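Local coordinates for protein lantibiotic dehydratase (Microbispora corallina, PDB 5EHK) that probably dehydrates serine and threonine residues of the NAI-107 lantibiotic precursor peptide in a tRNA-dependent reaction, at residues Val570-Arg575 with Gln644-Ala649; Ile593-Pro598 with Ile606-Leu611. All coordinates share one frame; numbering follows the deposited sequence.

Contact 1: residues Val570-Arg575 with Gln644-Ala649; sequences VAFIPR and QAPNPA
At the C-terminal end of strand 566-572, an inner strand of a mixed sheet in the region of the lantibiotic dehydratase N-terminus family, the chain rests on the turn between helices 641-644 and 647-656. Phe572 carries the apolar part. Its CG sits in the crowded position between the backbone N and the carbonyl carbon (chi1 65°), which lowers the ring onto the turn. The methyl group of the buried Ala645 lies over the middle of one ring face, with CB 3.7 Å from the ring centroid and 13° off its normal, a CH-pi contact. Pro646 crosses the ring obliquely, its CD 3.8 Å from Phe572 CD1, while Ala649 CB meets the root of the side chain, 3.8 Å from Phe572 CB. Farther back along the strand, Val570 CG2, anti to the backbone N, approaches Ala649 CB at 4.1 Å.

This is helix-on-sheet packing at a helix start: Pro646 occupies the N-cap position of helix 647-656 and Ala649 belongs to its first turn. Beyond the strand end the contact becomes polar. Gln644 O accepts a weak hydrogen bond from Arg575 N (3.0 Å, 132° at the hydrogen) and also a CA-H...O contact from Pro574 CA at 3.3 Å. The Gln644 side chain, bent at chi2, brings OE1 to the N-H of Ser576, so this residue meets two successive backbone amides, the first weakly. Arg575 starts with CG anti to the backbone N, then bends at chi2 and chi3, so that its guanidinium doubles back with Ile573 O in plane at its edge, 3.9 Å from NH1, too long to bond, and NH1 4.1 Å from Pro646 CD. The same group makes a cation-pi interaction with Trp443, whose backbone N is bonded to the buried side chain of Asn647.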
loop_
_atom_site.group_PDB
_atom_site.type_symbol
_atom_site.label_atom_id
_atom_site.label_comp_id
_atom_site.label_asym_id
_atom_site.label_seq_id
_atom_site.Cartn_x
_atom_site.Cartn_y
_atom_site.Cartn_z
ATOM N N VAL A 570 -22.813 20.506 14.484
ATOM C CA VAL A 570 -23.443 19.677 13.461
ATOM C C VAL A 570 -24.359 18.745 14.208
ATOM O O VAL A 570 -23.967 18.211 15.227
ATOM C CB VAL A 570 -22.405 18.905 12.607
ATOM C CG1 VAL A 570 -21.152 18.628 13.396
ATOM C CG2 VAL A 570 -22.991 17.609 12.053
ATOM N N ALA A 571 -25.585 18.577 13.726
ATOM C CA ALA A 571 -26.523 17.615 14.302
ATOM C C ALA A 571 -27.004 16.670 13.204
ATOM O O ALA A 571 -27.418 17.120 12.129
ATOM C CB ALA A 571 -27.720 18.351 14.947
ATOM N N PHE A 572 -26.931 15.369 13.439
ATOM C CA PHE A 572 -27.363 14.423 12.403
ATOM C C PHE A 572 -28.159 13.232 12.956
ATOM O O PHE A 572 -28.042 12.876 14.134
ATOM C CB PHE A 572 -26.149 13.891 11.655
ATOM C CG PHE A 572 -25.244 13.082 12.514
ATOM C CD1 PHE A 572 -25.508 11.745 12.755
ATOM C CD2 PHE A 572 -24.142 13.665 13.109
ATOM C CE1 PHE A 572 -24.689 11.003 13.575
ATOM C CE2 PHE A 572 -23.313 12.939 13.921
ATOM C CZ PHE A 572 -23.579 11.601 14.156
ATOM N N ILE A 573 -28.932 12.579 12.101
ATOM C CA ILE A 573 -29.606 11.370 12.537
ATOM C C ILE A 573 -28.658 10.176 12.470
ATOM O O ILE A 573 -28.080 9.889 11.433
ATOM C CB ILE A 573 -30.903 11.099 11.741
ATOM C CG1 ILE A 573 -31.639 9.905 12.355
ATOM C CG2 ILE A 573 -30.601 10.869 10.268
ATOM C CD1 ILE A 573 -32.116 10.150 13.780
ATOM N N PRO A 574 -28.444 9.503 13.601
ATOM C CA PRO A 574 -27.487 8.393 13.497
ATOM C C PRO A 574 -28.080 7.193 12.760
ATOM O O PRO A 574 -29.300 7.068 12.682
ATOM C CB PRO A 574 -27.187 8.057 14.964
ATOM C CG PRO A 574 -27.549 9.318 15.742
ATOM C CD PRO A 574 -28.721 9.885 15.001
ATOM N N ARG A 575 -27.219 6.326 12.232
ATOM C CA ARG A 575 -27.632 5.223 11.364
ATOM C C ARG A 575 -28.302 4.118 12.170
ATOM O O ARG A 575 -29.201 3.444 11.682
ATOM C CB ARG A 575 -26.433 4.673 10.585
ATOM C CG ARG A 575 -26.775 3.850 9.342
ATOM C CD ARG A 575 -27.819 4.547 8.451
ATOM N NE ARG A 575 -27.228 5.378 7.400
ATOM C CZ ARG A 575 -27.105 6.709 7.438
ATOM N NH1 ARG A 575 -27.530 7.428 8.486
ATOM N NH2 ARG A 575 -26.539 7.320 6.407
ATOM N N GLN A 644 -21.620 6.136 12.365
ATOM C CA GLN A 644 -23.033 6.436 12.480
ATOM C C GLN A 644 -23.492 7.628 11.682
ATOM O O GLN A 644 -24.682 7.938 11.724
ATOM C CB GLN A 644 -23.418 6.714 13.925
ATOM C CG GLN A 644 -23.038 5.649 14.885
ATOM C CD GLN A 644 -23.745 4.345 14.602
ATOM O OE1 GLN A 644 -24.881 4.322 14.094
ATOM N NE2 GLN A 644 -23.072 3.240 14.928
ATOM N N ALA A 645 -22.574 8.369 11.054
ATOM C CA ALA A 645 -22.985 9.644 10.430
ATOM C C ALA A 645 -23.058 9.663 8.919
ATOM O O ALA A 645 -22.155 9.167 8.239
ATOM C CB ALA A 645 -22.116 10.792 10.909
ATOM N N PRO A 646 -24.120 10.283 8.388
ATOM C CA PRO A 646 -24.156 10.579 6.952
ATOM C C PRO A 646 -22.896 11.341 6.553
ATOM O O PRO A 646 -22.410 12.160 7.359
ATOM C CB PRO A 646 -25.429 11.454 6.794
ATOM C CG PRO A 646 -25.804 11.886 8.168
ATOM C CD PRO A 646 -25.315 10.787 9.093
ATOM N N ASN A 647 -22.359 11.060 5.361
ATOM C CA ASN A 647 -21.080 11.646 4.944
ATOM C C ASN A 647 -20.885 13.158 5.139
ATOM O O ASN A 647 -19.853 13.580 5.666
ATOM C CB ASN A 647 -20.698 11.235 3.516
ATOM C CG ASN A 647 -20.368 9.765 3.404
ATOM O OD1 ASN A 647 -20.148 9.085 4.413
ATOM N ND2 ASN A 647 -20.334 9.258 2.173
ATOM N N PRO A 648 -21.865 13.975 4.743
ATOM C CA PRO A 648 -21.588 15.403 4.911
ATOM C C PRO A 648 -21.394 15.779 6.373
ATOM O O PRO A 648 -20.528 16.602 6.696
ATOM C CB PRO A 648 -22.849 16.073 4.349
ATOM C CG PRO A 648 -23.422 15.059 3.413
ATOM C CD PRO A 648 -23.121 13.727 4.021
ATOM N N ALA A 649 -22.190 15.160 7.236
ATOM C CA ALA A 649 -22.100 15.375 8.666
ATOM C C ALA A 649 -20.716 14.987 9.131
ATOM O O ALA A 649 -20.071 15.726 9.876
ATOM C CB ALA A 649 -23.153 14.542 9.400
#

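Contact 2: residues Ile593-Pro598 with Ile606-Leu611; sequences ISVGLP and IPLDEL
Four aliphatic pairs make up the apolar part of this contact, in which the end of strand 591-595 faces the link between strands 604-605 and 611-615. Ile593 is central to it. With CG1 anti to the carbonyl carbon (chi1 -52°), its side chain lies alongside that of Ile606, both pointing the same way, and Ile593 CG1 touches Ile606 CG2 at 3.3 Å. The extended chain then carries Ile593 CD1 tip to tip with Leu611 CD1, 3.9 Å away. The other branch, Ile593 CG2, comes to 4.3 Å from Leu608 CD1. Leu608 turns its second methyl to Val595, CD2 lying 4.2 Å from Val595 CG2.

The polar part runs through water. One water lies 2.9 Å from Ser594 O, to which it can donate though other acceptors compete for its protons, and accepts from Leu608 N at 2.8 Å, thereby bridging the last strand residues to the start of the 3-10 turn. Leu608 opens this turn, 608-610, in which Leu611 N bonds to Leu608 O at 3.0 Å; the turn brings Leu611 round to meet Ile593. The hydroxyl of Ser594 is held by Glu605 and Arg592, and Asp609 forms a salt bridge with Arg245.

Strands 591-595 and 604-605 are parallel neighbours, the latter outermost in the sheet within this chain, and Ile606 still bonds through its backbone to Arg592. Helix 647-656 packs against the cluster, Leu652 touching Ile593, Val595, Leu608 and Leu611, while Ala568 of strand 566-572 meets Ile593 and Ile606.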
loop_
_atom_site.group_PDB
_atom_site.type_symbol
_atom_site.label_atom_id
_atom_site.label_comp_id
_atom_site.label_asym_id
_atom_site.label_seq_id
_atom_site.Cartn_x
_atom_site.Cartn_y
_atom_site.Cartn_z
ATOM N N ILE A 593 -25.876 23.141 12.254
ATOM C CA ILE A 593 -25.967 22.588 10.900
ATOM C C ILE A 593 -26.733 21.286 10.982
ATOM O O ILE A 593 -26.221 20.259 11.420
ATOM C CB ILE A 593 -24.561 22.325 10.310
ATOM C CG1 ILE A 593 -23.687 23.575 10.434
ATOM C CG2 ILE A 593 -24.652 21.886 8.870
ATOM C CD1 ILE A 593 -22.205 23.319 10.302
ATOM N N SER A 594 -27.981 21.319 10.558
ATOM C CA SER A 594 -28.797 20.120 10.589
ATOM C C SER A 594 -28.490 19.339 9.341
ATOM O O SER A 594 -28.505 19.906 8.242
ATOM C CB SER A 594 -30.273 20.487 10.608
ATOM O OG SER A 594 -30.539 21.471 11.585
ATOM N N VAL A 595 -28.199 18.052 9.508
ATOM C CA VAL A 595 -28.005 17.143 8.385
ATOM C C VAL A 595 -28.912 15.933 8.501
ATOM O O VAL A 595 -28.677 15.056 9.329
ATOM C CB VAL A 595 -26.580 16.640 8.328
ATOM C CG1 VAL A 595 -26.381 15.833 7.078
ATOM C CG2 VAL A 595 -25.622 17.799 8.393
ATOM N N GLY A 596 -29.974 15.893 7.708
ATOM C CA GLY A 596 -30.892 14.765 7.758
ATOM C C GLY A 596 -31.907 14.856 8.886
ATOM O O GLY A 596 -32.550 13.859 9.207
ATOM N N LEU A 597 -32.027 16.046 9.485
ATOM C CA LEU A 597 -32.944 16.350 10.583
ATOM C C LEU A 597 -33.534 17.731 10.332
ATOM O O LEU A 597 -32.925 18.516 9.625
ATOM C CB LEU A 597 -32.206 16.395 11.920
ATOM C CG LEU A 597 -31.551 15.133 12.433
ATOM C CD1 LEU A 597 -30.630 15.505 13.558
ATOM C CD2 LEU A 597 -32.622 14.183 12.895
ATOM N N PRO A 598 -34.714 18.039 10.908
ATOM C CA PRO A 598 -35.313 19.369 10.718
ATOM C C PRO A 598 -34.522 20.420 11.446
ATOM O O PRO A 598 -33.720 20.055 12.295
ATOM C CB PRO A 598 -36.670 19.239 11.399
ATOM C CG PRO A 598 -36.444 18.194 12.440
ATOM C CD PRO A 598 -35.526 17.206 11.812
ATOM N N ILE A 606 -27.347 27.154 10.409
ATOM C CA ILE A 606 -26.406 27.569 9.364
ATOM C C ILE A 606 -26.434 26.540 8.230
ATOM O O ILE A 606 -25.841 25.467 8.325
ATOM C CB ILE A 606 -24.977 27.941 9.900
ATOM C CG1 ILE A 606 -24.042 28.427 8.792
ATOM C CG2 ILE A 606 -24.350 26.831 10.662
ATOM C CD1 ILE A 606 -22.626 28.422 9.228
ATOM N N PRO A 607 -27.149 26.875 7.145
ATOM C CA PRO A 607 -27.611 25.846 6.213
ATOM C C PRO A 607 -26.449 25.196 5.473
ATOM O O PRO A 607 -25.520 25.860 5.001
ATOM C CB PRO A 607 -28.488 26.635 5.217
ATOM C CG PRO A 607 -28.621 28.019 5.797
ATOM C CD PRO A 607 -27.370 28.220 6.593
ATOM N N LEU A 608 -26.525 23.880 5.373
ATOM C CA LEU A 608 -25.513 23.080 4.703
ATOM C C LEU A 608 -25.137 23.594 3.303
ATOM O O LEU A 608 -23.953 23.656 2.963
ATOM C CB LEU A 608 -26.011 21.643 4.634
ATOM C CG LEU A 608 -25.108 20.582 4.075
ATOM C CD1 LEU A 608 -23.784 20.750 4.785
ATOM C CD2 LEU A 608 -25.741 19.275 4.438
ATOM N N ASP A 609 -26.126 23.988 2.502
ATOM C CA ASP A 609 -25.838 24.376 1.122
ATOM C C ASP A 609 -25.135 25.717 1.017
ATOM O O ASP A 609 -24.853 26.171 -0.080
ATOM C CB ASP A 609 -27.087 24.346 0.221
ATOM C CG ASP A 609 -28.209 25.297 0.684
ATOM O OD1 ASP A 609 -27.955 26.309 1.398
ATOM O OD2 ASP A 609 -29.375 25.018 0.309
ATOM N N GLU A 610 -24.868 26.354 2.154
ATOM C CA GLU A 610 -24.129 27.607 2.150
ATOM C C GLU A 610 -22.653 27.378 2.416
ATOM O O GLU A 610 -21.867 28.331 2.449
ATOM C CB GLU A 610 -24.678 28.586 3.173
ATOM C CG GLU A 610 -26.121 28.985 2.973
ATOM C CD GLU A 610 -26.556 30.106 3.942
ATOM O OE1 GLU A 610 -25.685 30.641 4.695
ATOM O OE2 GLU A 610 -27.767 30.443 3.951
ATOM N N LEU A 611 -22.282 26.115 2.609
ATOM C CA LEU A 611 -20.932 25.773 3.014
ATOM C C LEU A 611 -20.021 25.346 1.847
ATOM O O LEU A 611 -20.463 24.699 0.920
ATOM C CB LEU A 611 -20.995 24.707 4.103
ATOM C CG LEU A 611 -21.721 25.189 5.359
ATOM C CD1 LEU A 611 -21.736 24.136 6.482
ATOM C CD2 LEU A 611 -21.063 26.492 5.838
HETATM O O HOH W 1 -28.395 22.472 6.954
#

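Overall arrangement
The two contacts lie on adjacent parallel strands of one mixed sheet, with centres 11 Å apart, and in sequence contact 2 falls between the two segments of contact 1. Among the bonds joining their strands are two probable hydrogen bonds, Ala571 O to Val595 N and Ala571 N to Ile593 O, each 2.9 Å long. Beyond these, Phe572 C packs against Leu597 CD1 at 3.4 Å. Helix 647-656 serves both: Ala649, in its first turn, is part of contact 1, and Leu652, farther along, touches four side chains of contact 2, while Pro646 also touches Val595. Contact 1 lies about 12 Å and contact 2 about 17 Å, centre to centre, from the middle of the chain.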